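Local coordinates for carboxysome shell vertex protein CcmL (Nostoc sp., PDB 4N8X), which probably forms, as a homopentamer, the vertices of the RuBisCO-enclosing carboxysome shell and, in models, introduces curvature into its flat hexagonal layer, at residues 4-9 with 54-59; 16-21 with 72-77; 27-32 with 39-44. All coordinates share one frame; numbering follows the deposited sequence.

Contact 1: residues 4-9 with 54-59; sequences AKVRGT and EWVLIS
Ala4 and Val56 exchange two backbone hydrogen bonds, Ala4 N to Val56 O at 3.0 Å and Val56 N to Ala4 O at 2.9 Å, and form a hydrogen-bonded pair of the antiparallel sheet in the beta barrel of this CcmL/EutN-family subunit. Two residues further along strand 2-11, Val6 N reaches Glu54 O at 2.8 Å in a nearly straight bond of 172°. Lys5 and Trp55, the non-hydrogen-bonded pair in between, put their side chains on one face. CG of Lys5 stands anti to the backbone N (chi1 -178°), and this brings CB and CG alongside Trp55 CD1, each 4.0 Å away. The rest of the lysine runs out extended, and a water accepts from Trp55 NE1 and, weakly, from Lys5 NZ. The Trp55 ring also stacks with Tyr94 of strand 91-95. A leucine in place of Trp55 would probably leave that water without its indole donor, strip the lysine methylenes of their flat neighbour and lose the stack on Tyr94. On the other face Ala4, Val6, Val56 and Ile58 pack as buried aliphatic groups: Val6 CG2 lies 3.9 Å from Val56 CG1, and Ile58 extends CD1 to within 3.6 Å of Ala4 CB.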
loop_
_atom_site.group_PDB
_atom_site.type_symbol
_atom_site.label_atom_id
_atom_site.label_comp_id
_atom_site.label_asym_id
_atom_site.label_seq_id
_atom_site.Cartn_x
_atom_site.Cartn_y
_atom_site.Cartn_z
ATOM N N ALA A 4 -0.662 -16.614 -5.642
ATOM C CA ALA A 4 -0.227 -17.315 -4.438
ATOM C C ALA A 4 -0.745 -18.749 -4.458
ATOM O O ALA A 4 -1.623 -19.063 -5.235
ATOM C CB ALA A 4 -0.706 -16.585 -3.209
ATOM N N LYS A 5 -0.189 -19.610 -3.606
ATOM C CA LYS A 5 -0.582 -21.018 -3.525
ATOM C C LYS A 5 -1.238 -21.266 -2.173
ATOM O O LYS A 5 -0.739 -20.836 -1.114
ATOM C CB LYS A 5 0.657 -21.912 -3.700
ATOM C CG LYS A 5 0.443 -23.435 -3.684
ATOM C CD LYS A 5 1.834 -24.141 -3.616
ATOM C CE LYS A 5 1.725 -25.672 -3.665
ATOM N NZ LYS A 5 3.078 -26.367 -3.574
ATOM N N VAL A 6 -2.377 -21.934 -2.206
ATOM C CA VAL A 6 -3.119 -22.259 -0.990
ATOM C C VAL A 6 -2.368 -23.320 -0.214
ATOM O O VAL A 6 -2.205 -24.452 -0.661
ATOM C CB VAL A 6 -4.536 -22.771 -1.316
ATOM C CG1 VAL A 6 -5.279 -23.157 -0.022
ATOM C CG2 VAL A 6 -5.321 -21.656 -2.022
ATOM N N ARG A 7 -1.950 -22.968 0.989
ATOM C CA ARG A 7 -1.201 -23.901 1.805
ATOM C C ARG A 7 -2.031 -24.460 2.966
ATOM O O ARG A 7 -1.867 -25.626 3.346
ATOM C CB ARG A 7 0.108 -23.230 2.301
ATOM C CG ARG A 7 1.111 -22.910 1.207
ATOM C CD ARG A 7 1.489 -24.164 0.379
ATOM N NE ARG A 7 1.851 -25.328 1.202
ATOM C CZ ARG A 7 3.029 -25.487 1.787
ATOM N NH1 ARG A 7 3.272 -26.573 2.499
ATOM N NH2 ARG A 7 3.970 -24.541 1.668
ATOM N N GLY A 8 -2.964 -23.670 3.493
ATOM C CA GLY A 8 -3.679 -24.117 4.671
ATOM C C GLY A 8 -4.683 -23.112 5.203
ATOM O O GLY A 8 -5.075 -22.169 4.511
ATOM N N THR A 9 -5.137 -23.337 6.428
ATOM C CA THR A 9 -6.218 -22.517 6.966
ATOM C C THR A 9 -5.795 -21.965 8.300
ATOM O O THR A 9 -4.966 -22.565 8.984
ATOM C CB THR A 9 -7.470 -23.326 7.212
ATOM O OG1 THR A 9 -7.217 -24.248 8.276
ATOM C CG2 THR A 9 -7.884 -24.079 5.959
ATOM N N GLU A 54 -3.879 -25.297 -4.678
ATOM C CA GLU A 54 -4.261 -24.525 -5.855
ATOM C C GLU A 54 -3.539 -23.171 -5.860
ATOM O O GLU A 54 -3.225 -22.621 -4.801
ATOM C CB GLU A 54 -5.782 -24.330 -5.872
ATOM C CG GLU A 54 -6.498 -25.601 -6.321
ATOM C CD GLU A 54 -7.999 -25.432 -6.487
ATOM O OE1 GLU A 54 -8.598 -24.745 -5.652
ATOM O OE2 GLU A 54 -8.570 -25.990 -7.447
ATOM N N TRP A 55 -3.258 -22.671 -7.067
ATOM C CA TRP A 55 -2.861 -21.293 -7.305
ATOM C C TRP A 55 -4.089 -20.383 -7.437
ATOM O O TRP A 55 -5.071 -20.700 -8.115
ATOM C CB TRP A 55 -2.013 -21.216 -8.583
ATOM C CG TRP A 55 -0.610 -21.779 -8.415
ATOM C CD1 TRP A 55 -0.214 -22.760 -7.550
ATOM C CD2 TRP A 55 0.569 -21.378 -9.136
ATOM N NE1 TRP A 55 1.154 -23.004 -7.692
ATOM C CE2 TRP A 55 1.649 -22.169 -8.654
ATOM C CE3 TRP A 55 0.810 -20.446 -10.150
ATOM C CZ2 TRP A 55 2.956 -22.046 -9.151
ATOM C CZ3 TRP A 55 2.133 -20.318 -10.639
ATOM C CH2 TRP A 55 3.173 -21.123 -10.136
ATOM N N VAL A 56 -4.012 -19.223 -6.811
ATOM C CA VAL A 56 -5.132 -18.315 -6.777
ATOM C C VAL A 56 -4.593 -16.898 -6.995
ATOM O O VAL A 56 -3.398 -16.665 -6.858
ATOM C CB VAL A 56 -5.829 -18.385 -5.403
ATOM C CG1 VAL A 56 -6.446 -19.772 -5.197
ATOM C CG2 VAL A 56 -4.820 -18.096 -4.278
ATOM N N LEU A 57 -5.486 -15.979 -7.358
ATOM C CA LEU A 57 -5.184 -14.566 -7.347
ATOM C C LEU A 57 -5.707 -13.956 -6.045
ATOM O O LEU A 57 -6.840 -14.230 -5.629
ATOM C CB LEU A 57 -5.869 -13.892 -8.523
ATOM C CG LEU A 57 -5.338 -14.337 -9.860
ATOM C CD1 LEU A 57 -6.273 -13.820 -10.921
ATOM C CD2 LEU A 57 -3.965 -13.678 -10.020
ATOM N N ILE A 58 -4.889 -13.098 -5.453
ATOM C CA ILE A 58 -5.238 -12.351 -4.250
ATOM C C ILE A 58 -5.384 -10.864 -4.620
ATOM O O ILE A 58 -4.510 -10.302 -5.265
ATOM C CB ILE A 58 -4.098 -12.429 -3.250
ATOM C CG1 ILE A 58 -3.805 -13.888 -2.817
ATOM C CG2 ILE A 58 -4.456 -11.632 -1.968
ATOM C CD1 ILE A 58 -2.640 -13.936 -1.750
ATOM N N SER A 59 -6.493 -10.237 -4.219
ATOM C CA SER A 59 -6.648 -8.791 -4.305
ATOM C C SER A 59 -6.415 -8.228 -2.926
ATOM O O SER A 59 -6.914 -8.795 -1.936
ATOM C CB SER A 59 -8.058 -8.457 -4.797
ATOM O OG SER A 59 -8.100 -8.557 -6.206
HETATM O O HOH W 1 2.875 -25.583 -6.687
#

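Contact 2: residues 16-21 with 72-77; sequences DPSLRG and QRPVDA
The carbonyl oxygen of Ser18 meets the side chain of Arg73, which runs extended from CG to NE and lays CG, CD and NE all close to it. The bond from Arg73 NE to Ser18 O is 3.0 Å long but weak, bent to 124° at the hydrogen, although the oxygen lies at the edge of the guanidinium, near its plane. NH1 adds a second link through a water, which accepts from Arg73 NH1 at 3.0 Å and donates to Arg20 O at 2.5 Å. With NH2 bonded to Asn70 OD1, each nitrogen of the guanidinium has a partner, NE a weak one, which probably limits how freely the group turns.

The serine carbonyl is presented by a short 3-10 turn, 17-19, which Leu19 N closes on Asp16 O at 2.8 Å. Next to the arginine, the side of Ser18 rests on the proline ring, Ser18 CB lying 3.9 Å from Pro74 CD. Pro74 itself is the centre of an inverse gamma turn, with Val75 N bonded weakly to Arg73 O. The side chains of Leu19 and Val75 run antiparallel alongside one another, and Leu19 CD2 comes 3.8 Å from Val75 CG1.

This is loop-to-loop packing at the margin of the barrel. It joins the connection between strands 14-15 and 24-30 to the one that leads from strand 55-60 into strand 77-88, beside a neighbouring subunit of the pentamer, whose Val80 packs on Leu19 and whose Ser59 OG is hydrogen-bonded to Pro74 O.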
loop_
_atom_site.group_PDB
_atom_site.type_symbol
_atom_site.label_atom_id
_atom_site.label_comp_id
_atom_site.label_asym_id
_atom_site.label_seq_id
_atom_site.Cartn_x
_atom_site.Cartn_y
_atom_site.Cartn_z
ATOM N N ASP A 16 -12.798 -10.237 15.725
ATOM C CA ASP A 16 -13.825 -9.222 15.519
ATOM C C ASP A 16 -15.114 -9.867 14.997
ATOM O O ASP A 16 -15.042 -10.737 14.115
ATOM C CB ASP A 16 -13.350 -8.171 14.533
ATOM C CG ASP A 16 -14.230 -6.956 14.551
ATOM O OD1 ASP A 16 -13.981 -6.078 15.408
ATOM O OD2 ASP A 16 -15.172 -6.909 13.731
ATOM N N PRO A 17 -16.279 -9.435 15.517
ATOM C CA PRO A 17 -17.563 -10.068 15.173
ATOM C C PRO A 17 -17.860 -10.044 13.680
ATOM O O PRO A 17 -18.556 -10.944 13.192
ATOM C CB PRO A 17 -18.593 -9.233 15.951
ATOM C CG PRO A 17 -17.806 -8.680 17.098
ATOM C CD PRO A 17 -16.453 -8.400 16.563
ATOM N N SER A 18 -17.338 -9.044 12.975
ATOM C CA SER A 18 -17.489 -8.956 11.526
ATOM C C SER A 18 -16.768 -10.078 10.757
ATOM O O SER A 18 -17.057 -10.315 9.573
ATOM C CB SER A 18 -16.975 -7.598 11.052
ATOM O OG SER A 18 -15.728 -7.303 11.666
ATOM N N LEU A 19 -15.829 -10.761 11.416
ATOM C CA LEU A 19 -15.129 -11.877 10.792
ATOM C C LEU A 19 -15.798 -13.223 11.070
ATOM O O LEU A 19 -15.285 -14.280 10.682
ATOM C CB LEU A 19 -13.680 -11.905 11.259
ATOM C CG LEU A 19 -12.887 -10.712 10.728
ATOM C CD1 LEU A 19 -11.443 -10.809 11.165
ATOM C CD2 LEU A 19 -12.968 -10.717 9.206
ATOM N N ARG A 20 -16.934 -13.206 11.759
ATOM C CA ARG A 20 -17.598 -14.473 12.039
ATOM C C ARG A 20 -17.993 -15.179 10.735
ATOM O O ARG A 20 -18.634 -14.582 9.858
ATOM C CB ARG A 20 -18.833 -14.276 12.916
ATOM C CG ARG A 20 -18.537 -13.943 14.389
ATOM C CD ARG A 20 -17.236 -14.558 14.901
ATOM N NE ARG A 20 -17.115 -14.551 16.370
ATOM C CZ ARG A 20 -16.701 -13.511 17.099
ATOM N NH1 ARG A 20 -16.399 -12.362 16.522
ATOM N NH2 ARG A 20 -16.606 -13.609 18.417
ATOM N N GLY A 21 -17.626 -16.448 10.601
ATOM C CA GLY A 21 -17.980 -17.161 9.382
ATOM C C GLY A 21 -16.975 -17.054 8.232
ATOM O O GLY A 21 -16.963 -17.895 7.324
ATOM N N GLN A 72 -17.964 -4.029 5.022
ATOM C CA GLN A 72 -17.666 -3.443 6.305
ATOM C C GLN A 72 -16.968 -4.474 7.190
ATOM O O GLN A 72 -17.061 -4.423 8.403
ATOM C CB GLN A 72 -18.958 -2.903 6.922
ATOM C CG GLN A 72 -19.617 -1.878 6.001
ATOM C CD GLN A 72 -21.020 -1.511 6.408
ATOM O OE1 GLN A 72 -21.618 -2.140 7.283
ATOM N NE2 GLN A 72 -21.564 -0.482 5.768
ATOM N N ARG A 73 -16.255 -5.403 6.556
ATOM C CA ARG A 73 -15.405 -6.345 7.265
ATOM C C ARG A 73 -13.942 -5.891 7.160
ATOM O O ARG A 73 -13.563 -5.250 6.181
ATOM C CB ARG A 73 -15.522 -7.760 6.664
ATOM C CG ARG A 73 -16.945 -8.383 6.753
ATOM C CD ARG A 73 -16.856 -9.856 6.303
ATOM N NE ARG A 73 -18.023 -10.641 6.705
ATOM C CZ ARG A 73 -18.621 -11.522 5.913
ATOM N NH1 ARG A 73 -19.686 -12.195 6.348
ATOM N NH2 ARG A 73 -18.175 -11.701 4.675
ATOM N N PRO A 74 -13.124 -6.220 8.168
ATOM C CA PRO A 74 -11.722 -5.739 8.139
ATOM C C PRO A 74 -10.804 -6.720 7.482
ATOM O O PRO A 74 -9.932 -7.326 8.118
ATOM C CB PRO A 74 -11.367 -5.578 9.628
ATOM C CG PRO A 74 -12.290 -6.554 10.355
ATOM C CD PRO A 74 -13.570 -6.597 9.523
ATOM N N VAL A 75 -10.960 -6.839 6.168
ATOM C CA VAL A 75 -10.162 -7.752 5.385
ATOM C C VAL A 75 -9.422 -6.905 4.361
ATOM O O VAL A 75 -9.994 -5.992 3.751
ATOM C CB VAL A 75 -11.038 -8.797 4.707
ATOM C CG1 VAL A 75 -11.797 -9.587 5.768
ATOM C CG2 VAL A 75 -12.039 -8.120 3.813
ATOM N N ASP A 76 -8.134 -7.179 4.204
ATOM C CA ASP A 76 -7.344 -6.389 3.282
ATOM C C ASP A 76 -6.721 -7.305 2.268
ATOM O O ASP A 76 -5.830 -6.881 1.533
ATOM C CB ASP A 76 -6.254 -5.614 4.034
ATOM C CG ASP A 76 -5.363 -6.525 4.883
ATOM O OD1 ASP A 76 -5.537 -7.764 4.806
ATOM O OD2 ASP A 76 -4.487 -5.990 5.615
ATOM N N ALA A 77 -7.169 -8.571 2.251
ATOM C CA ALA A 77 -6.698 -9.583 1.286
ATOM C C ALA A 77 -7.761 -10.642 1.122
ATOM O O ALA A 77 -8.319 -11.123 2.126
ATOM C CB ALA A 77 -5.326 -10.234 1.717
HETATM O O HOH W 2 -19.900 -12.470 9.323
#

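Contact 3: residues 27-32 with 39-44; sequences LQLVDE and KYEVAA
Gln28 lies along the outer part of the Tyr40 ring, the two side chains pointing the same way from a non-hydrogen-bonded pair of antiparallel strands. Its CB makes a CH-pi contact over the ring face, 3.6 Å from Tyr40 CE2. CG, placed anti to the backbone N (chi1 176°), continues over the same face, nearer the rim, 3.9 Å from Tyr40 CZ. CD comes level with the phenol oxygen, 3.6 Å from Tyr40 OH, and the amide and ring planes are only 11° apart. At the tip the amide bonds elsewhere: NE2 to Leu37 O and OE1 to Arg7 NH2. The phenol OH in turn is hydrogen-bonded to Val30 O of a neighbouring subunit.

Flanking this pair, the strands are joined by backbone bonds. Leu27 and Glu41 bond in both directions, Leu27 N to Glu41 O at 2.8 Å, and Leu29 N meets Lys39 O, also at 2.8 Å. On the opposite face of the sheet Leu27 CD1 reaches Ala43 CB at 3.6 Å, inside the barrel with Ile58 and Val79. Leu29 CD2 lies across the carboxyl end of Glu41, 3.7 Å from Glu41 OE1.

The chemistry is therefore split by face: on the Leu27 side, aliphatic packing with the Glu41 carboxylate at its edge; on the Gln28 side, an amide with both ends bonded. Those bonds should hold the glutamine flat along the tyrosine, whose hydroxyl carries the contact on into the next subunit.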
loop_
_atom_site.group_PDB
_atom_site.type_symbol
_atom_site.label_atom_id
_atom_site.label_comp_id
_atom_site.label_asym_id
_atom_site.label_seq_id
_atom_site.Cartn_x
_atom_site.Cartn_y
_atom_site.Cartn_z
ATOM N N LEU A 27 -1.633 -18.452 2.550
ATOM C CA LEU A 27 -1.154 -18.498 1.163
ATOM C C LEU A 27 0.357 -18.227 1.066
ATOM O O LEU A 27 0.893 -17.443 1.842
ATOM C CB LEU A 27 -1.925 -17.453 0.360
ATOM C CG LEU A 27 -3.448 -17.592 0.564
ATOM C CD1 LEU A 27 -4.205 -16.505 -0.202
ATOM C CD2 LEU A 27 -3.938 -18.910 0.059
ATOM N N GLN A 28 1.026 -18.917 0.143
ATOM C CA GLN A 28 2.456 -18.745 -0.107
ATOM C C GLN A 28 2.566 -18.006 -1.418
ATOM O O GLN A 28 2.068 -18.479 -2.432
ATOM C CB GLN A 28 3.162 -20.124 -0.195
ATOM C CG GLN A 28 4.679 -20.053 -0.552
ATOM C CD GLN A 28 5.338 -21.410 -0.640
ATOM O OE1 GLN A 28 4.654 -22.433 -0.641
ATOM N NE2 GLN A 28 6.690 -21.433 -0.739
ATOM N N LEU A 29 3.227 -16.847 -1.392
ATOM C CA LEU A 29 3.342 -15.969 -2.559
ATOM C C LEU A 29 4.158 -16.581 -3.688
ATOM O O LEU A 29 5.050 -17.384 -3.458
ATOM C CB LEU A 29 3.940 -14.609 -2.158
ATOM C CG LEU A 29 2.880 -13.697 -1.500
ATOM C CD1 LEU A 29 1.672 -13.587 -2.378
ATOM C CD2 LEU A 29 2.442 -14.152 -0.124
ATOM N N VAL A 30 3.825 -16.208 -4.916
ATOM C CA VAL A 30 4.539 -16.685 -6.113
ATOM C C VAL A 30 5.157 -15.456 -6.776
ATOM O O VAL A 30 4.544 -14.368 -6.759
ATOM C CB VAL A 30 3.557 -17.424 -7.072
ATOM C CG1 VAL A 30 4.203 -17.745 -8.422
ATOM C CG2 VAL A 30 3.034 -18.731 -6.415
ATOM N N ASP A 31 6.359 -15.596 -7.325
ATOM C CA ASP A 31 6.964 -14.488 -8.058
ATOM C C ASP A 31 6.563 -14.512 -9.540
ATOM O O ASP A 31 5.782 -15.363 -9.972
ATOM C CB ASP A 31 8.501 -14.403 -7.882
ATOM C CG ASP A 31 9.277 -15.472 -8.649
ATOM O OD1 ASP A 31 8.699 -16.241 -9.461
ATOM O OD2 ASP A 31 10.513 -15.549 -8.450
ATOM N N GLU A 32 7.104 -13.578 -10.309
ATOM C CA GLU A 32 6.639 -13.373 -11.680
ATOM C C GLU A 32 6.929 -14.591 -12.546
ATOM O O GLU A 32 6.153 -14.901 -13.450
ATOM C CB GLU A 32 7.318 -12.142 -12.279
ATOM C CG GLU A 32 6.702 -11.676 -13.587
ATOM C CD GLU A 32 7.308 -12.375 -14.792
ATOM O OE1 GLU A 32 8.433 -12.908 -14.662
ATOM O OE2 GLU A 32 6.659 -12.398 -15.869
ATOM N N LYS A 39 7.468 -16.160 1.463
ATOM C CA LYS A 39 6.638 -15.062 1.896
ATOM C C LYS A 39 5.218 -15.572 1.881
ATOM O O LYS A 39 4.778 -16.175 0.885
ATOM C CB LYS A 39 6.734 -13.890 0.925
ATOM C CG LYS A 39 8.090 -13.217 0.880
ATOM C CD LYS A 39 8.019 -11.780 0.361
ATOM C CE LYS A 39 9.407 -11.293 -0.123
ATOM N NZ LYS A 39 9.545 -9.801 -0.138
ATOM N N TYR A 40 4.485 -15.295 2.962
ATOM C CA TYR A 40 3.136 -15.817 3.133
ATOM C C TYR A 40 2.176 -14.691 3.535
ATOM O O TYR A 40 2.599 -13.648 4.002
ATOM C CB TYR A 40 3.117 -16.871 4.237
ATOM C CG TYR A 40 3.799 -18.185 3.875
ATOM C CD1 TYR A 40 5.185 -18.265 3.770
ATOM C CD2 TYR A 40 3.050 -19.361 3.661
ATOM C CE1 TYR A 40 5.823 -19.472 3.457
ATOM C CE2 TYR A 40 3.698 -20.579 3.339
ATOM C CZ TYR A 40 5.079 -20.613 3.237
ATOM O OH TYR A 40 5.752 -21.786 2.933
ATOM N N GLU A 41 0.892 -14.922 3.368
ATOM C CA GLU A 41 -0.107 -13.992 3.869
ATOM C C GLU A 41 -1.382 -14.735 4.132
ATOM O O GLU A 41 -1.511 -15.886 3.722
ATOM C CB GLU A 41 -0.329 -12.822 2.920
ATOM C CG GLU A 41 -1.002 -13.113 1.605
ATOM C CD GLU A 41 -0.912 -11.883 0.675
ATOM O OE1 GLU A 41 0.167 -11.265 0.609
ATOM O OE2 GLU A 41 -1.916 -11.509 0.044
ATOM N N VAL A 42 -2.312 -14.076 4.826
ATOM C CA VAL A 42 -3.610 -14.668 5.128
ATOM C C VAL A 42 -4.642 -13.876 4.378
ATOM O O VAL A 42 -4.651 -12.647 4.481
ATOM C CB VAL A 42 -3.885 -14.602 6.636
ATOM C CG1 VAL A 42 -5.223 -15.302 6.995
ATOM C CG2 VAL A 42 -2.718 -15.230 7.386
ATOM N N ALA A 43 -5.505 -14.573 3.623
ATOM C CA ALA A 43 -6.572 -13.915 2.859
ATOM C C ALA A 43 -7.929 -14.546 3.175
ATOM O O ALA A 43 -8.012 -15.740 3.447
ATOM C CB ALA A 43 -6.293 -14.019 1.328
ATOM N N ALA A 44 -8.989 -13.756 3.060
ATOM C CA ALA A 44 -10.341 -14.260 3.227
ATOM C C ALA A 44 -10.726 -15.016 1.960
ATOM O O ALA A 44 -10.350 -14.640 0.841
ATOM C CB ALA A 44 -11.310 -13.096 3.475
#

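Contacts 1 and 3 are neighbours in one antiparallel sheet, their centres about 6 Å apart: strand 24-30 lies between 39-44 and 2-11, and 55-60 follows on the far side of 2-11. Lys5 N to Gln28 O is a probable hydrogen bond joining them, and Ile58 meets Leu27 in the interior. Contact 2 sits about 18 Å and 19 Å, centre to centre, from contacts 1 and 3, yet Ala77 at its end packs on Ile58 and probably bonds to Ala44. Along the chain contact 3 is nested within both others, while contacts 1 and 2 interleave. Each of the three also touches neighbouring subunits, so strands and loops of the barrel also take part in the subunit interfaces.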